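Local coordinates for protein polyketide biosynthesis 3-hydroxy-3-methylglutaryl-ACP synthase PksG (Bacillus subtilis, PDB 4YXT) that catalyses the aldol condensation of an acetyl group carried on AcpK with a beta-ketothioester polyketide intermediate during synthesis of the antibiotic bacillaene, at residues Q226-Y231 against D242-L247. The protein carries 1 engineered substitution. Numbering follows the deposited sequence.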
loop_
_atom_site.group_PDB
_atom_site.type_symbol
_atom_site.label_atom_id
_atom_site.label_comp_id
_atom_site.label_asym_id
_atom_site.label_seq_id
_atom_site.Cartn_x
_atom_site.Cartn_y
_atom_site.Cartn_z
ATOM N N GLN A 226 13.119 19.977 -5.445
ATOM C CA GLN A 226 14.074 18.953 -4.995
ATOM C C GLN A 226 14.008 17.719 -5.843
ATOM O O GLN A 226 15.034 17.120 -6.172
ATOM C CB GLN A 226 13.877 18.583 -3.530
ATOM C CG GLN A 226 14.224 19.730 -2.595
ATOM C CD GLN A 226 15.692 20.138 -2.644
ATOM O OE1 GLN A 226 16.035 21.309 -2.459
ATOM N NE2 GLN A 226 16.560 19.172 -2.892
ATOM N N THR A 227 12.812 17.336 -6.240
ATOM C CA THR A 227 12.709 16.130 -7.070
ATOM C C THR A 227 13.504 16.291 -8.357
ATOM O O THR A 227 14.213 15.375 -8.807
ATOM C CB THR A 227 11.230 15.735 -7.348
ATOM O OG1 THR A 227 10.505 16.823 -7.915
ATOM C CG2 THR A 227 10.550 15.274 -6.094
ATOM N N PHE A 228 13.434 17.473 -8.963
ATOM C CA PHE A 228 14.169 17.687 -10.212
ATOM C C PHE A 228 15.670 17.688 -9.996
ATOM O O PHE A 228 16.417 17.145 -10.800
ATOM C CB PHE A 228 13.740 18.961 -10.982
ATOM C CG PHE A 228 14.382 19.044 -12.344
ATOM C CD1 PHE A 228 14.042 18.144 -13.314
ATOM C CD2 PHE A 228 15.420 19.942 -12.605
ATOM C CE1 PHE A 228 14.688 18.130 -14.550
ATOM C CE2 PHE A 228 16.051 19.943 -13.853
ATOM C CZ PHE A 228 15.665 19.047 -14.827
ATOM N N LEU A 229 16.105 18.372 -8.947
ATOM C CA LEU A 229 17.492 18.329 -8.474
ATOM C C LEU A 229 17.963 16.870 -8.318
ATOM O O LEU A 229 19.065 16.458 -8.834
ATOM C CB LEU A 229 17.589 19.018 -7.104
ATOM C CG LEU A 229 18.705 19.994 -6.747
ATOM C CD1 LEU A 229 18.104 21.399 -6.809
ATOM C CD2 LEU A 229 19.338 19.736 -5.366
ATOM N N GLU A 230 17.138 16.046 -7.656
ATOM C CA GLU A 230 17.552 14.630 -7.489
ATOM C C GLU A 230 17.673 13.896 -8.858
ATOM O O GLU A 230 18.670 13.203 -9.148
ATOM C CB GLU A 230 16.636 13.893 -6.524
ATOM C CG GLU A 230 16.550 14.523 -5.130
ATOM C CD GLU A 230 17.705 14.107 -4.181
ATOM O OE1 GLU A 230 18.722 13.496 -4.653
ATOM O OE2 GLU A 230 17.588 14.401 -2.955
ATOM N N TYR A 231 16.674 14.085 -9.713
ATOM C CA TYR A 231 16.693 13.520 -11.071
ATOM C C TYR A 231 17.939 13.906 -11.846
ATOM O O TYR A 231 18.561 13.075 -12.480
ATOM C CB TYR A 231 15.475 14.023 -11.802
ATOM C CG TYR A 231 15.291 13.544 -13.217
ATOM C CD1 TYR A 231 15.880 14.235 -14.261
ATOM C CD2 TYR A 231 14.447 12.470 -13.527
ATOM C CE1 TYR A 231 15.695 13.860 -15.570
ATOM C CE2 TYR A 231 14.257 12.087 -14.839
ATOM C CZ TYR A 231 14.889 12.790 -15.855
ATOM O OH TYR A 231 14.722 12.506 -17.178
ATOM N N ASP A 242 14.957 21.693 -22.171
ATOM C CA ASP A 242 15.329 20.983 -23.408
ATOM C C ASP A 242 14.908 19.521 -23.461
ATOM O O ASP A 242 14.465 19.053 -24.507
ATOM C CB ASP A 242 16.849 21.051 -23.659
ATOM C CG ASP A 242 17.393 22.473 -23.766
ATOM O OD1 ASP A 242 16.627 23.433 -24.070
ATOM O OD2 ASP A 242 18.622 22.634 -23.544
ATOM N N THR A 243 15.018 18.816 -22.328
ATOM C CA THR A 243 14.843 17.350 -22.260
ATOM C C THR A 243 13.415 16.858 -22.459
ATOM O O THR A 243 13.177 15.725 -22.949
ATOM C CB THR A 243 15.342 16.842 -20.884
ATOM O OG1 THR A 243 16.632 17.408 -20.631
ATOM C CG2 THR A 243 15.439 15.336 -20.821
ATOM N N PHE A 244 12.469 17.703 -22.066
ATOM C CA PHE A 244 11.072 17.342 -21.952
ATOM C C PHE A 244 10.249 18.205 -22.900
ATOM O O PHE A 244 10.288 19.425 -22.801
ATOM C CB PHE A 244 10.587 17.551 -20.497
ATOM C CG PHE A 244 11.560 17.033 -19.463
ATOM C CD1 PHE A 244 11.685 15.661 -19.232
ATOM C CD2 PHE A 244 12.381 17.900 -18.783
ATOM C CE1 PHE A 244 12.589 15.176 -18.338
ATOM C CE2 PHE A 244 13.287 17.426 -17.873
ATOM C CZ PHE A 244 13.395 16.060 -17.643
ATOM N N GLN A 245 9.503 17.561 -23.787
ATOM C CA GLN A 245 8.610 18.273 -24.701
ATOM C C GLN A 245 7.288 18.607 -24.030
ATOM O O GLN A 245 6.645 19.535 -24.454
ATOM C CB GLN A 245 8.353 17.450 -25.928
ATOM C CG GLN A 245 9.575 17.404 -26.868
ATOM C CD GLN A 245 10.672 16.473 -26.406
ATOM O OE1 GLN A 245 10.416 15.317 -26.028
ATOM N NE2 GLN A 245 11.926 16.951 -26.485
ATOM N N TYR A 246 6.864 17.837 -23.023
ATOM C CA TYR A 246 5.668 18.191 -22.205
ATOM C C TYR A 246 5.979 17.924 -20.760
ATOM O O TYR A 246 6.948 17.197 -20.449
ATOM C CB TYR A 246 4.487 17.353 -22.610
ATOM C CG TYR A 246 4.036 17.561 -24.049
ATOM C CD1 TYR A 246 3.206 18.635 -24.380
ATOM C CD2 TYR A 246 4.472 16.706 -25.078
ATOM C CE1 TYR A 246 2.779 18.847 -25.669
ATOM C CE2 TYR A 246 4.044 16.906 -26.376
ATOM C CZ TYR A 246 3.206 17.992 -26.661
ATOM O OH TYR A 246 2.754 18.229 -27.899
ATOM N N LEU A 247 5.132 18.456 -19.866
ATOM C CA LEU A 247 5.326 18.283 -18.466
ATOM C C LEU A 247 3.987 17.975 -17.921
ATOM O O LEU A 247 2.973 18.575 -18.328
ATOM C CB LEU A 247 5.923 19.553 -17.797
ATOM C CG LEU A 247 7.406 19.823 -18.090
ATOM C CD1 LEU A 247 7.774 21.256 -17.692
ATOM C CD2 LEU A 247 8.279 18.881 -17.284
#
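Phe244 reaches into the fork between Phe228 and Tyr231, two aromatic side chains that sit three residues apart and so leave the same side of their helix. The contact illustrates how aromatic side chains can bridge a helix and the loop leading into the next strand, although the nearest CA atoms, those of Tyr231 and Thr243, are 12.0 Å apart. From CB, which points toward the helix, CG of Phe244 is set anti to its own carbonyl carbon (chi1 -44°), and the ring passes beside the preceding residue, with CB of Thr243 over the centre of one face. The far end of the ring, CE1, CZ and CE2, does the touching. CE2 meets CE1 of Phe228 at 3.7 Å, and CZ, lying in the plane of the Phe228 ring at its edge, is shared between both partners. On the Tyr231 side CZ is 3.8 Å from CE1 of Tyr231, while CE1 of Phe244 lies 3.6 Å from OH of Tyr231, an oxygen that sits at the edge of the Phe244 ring, near its plane. The two side chains approach from opposite directions, and their rings meet obliquely, with centroids 5.8 Å apart and planes at 58°. The buried phenolic oxygen is satisfied elsewhere, by a hydrogen bond with OG of Ser336. Edge-to-face pairs with Phe334 extend the cluster from both Phe228 and Tyr231 to strand 331-339, and Tyr240 packs edge-to-face with Phe228. Helix 213-234 thus packs against the sheet of this thiolase-like fold, and Phe244 lies just before edge strand 246-249, which runs parallel beside strand 319-327.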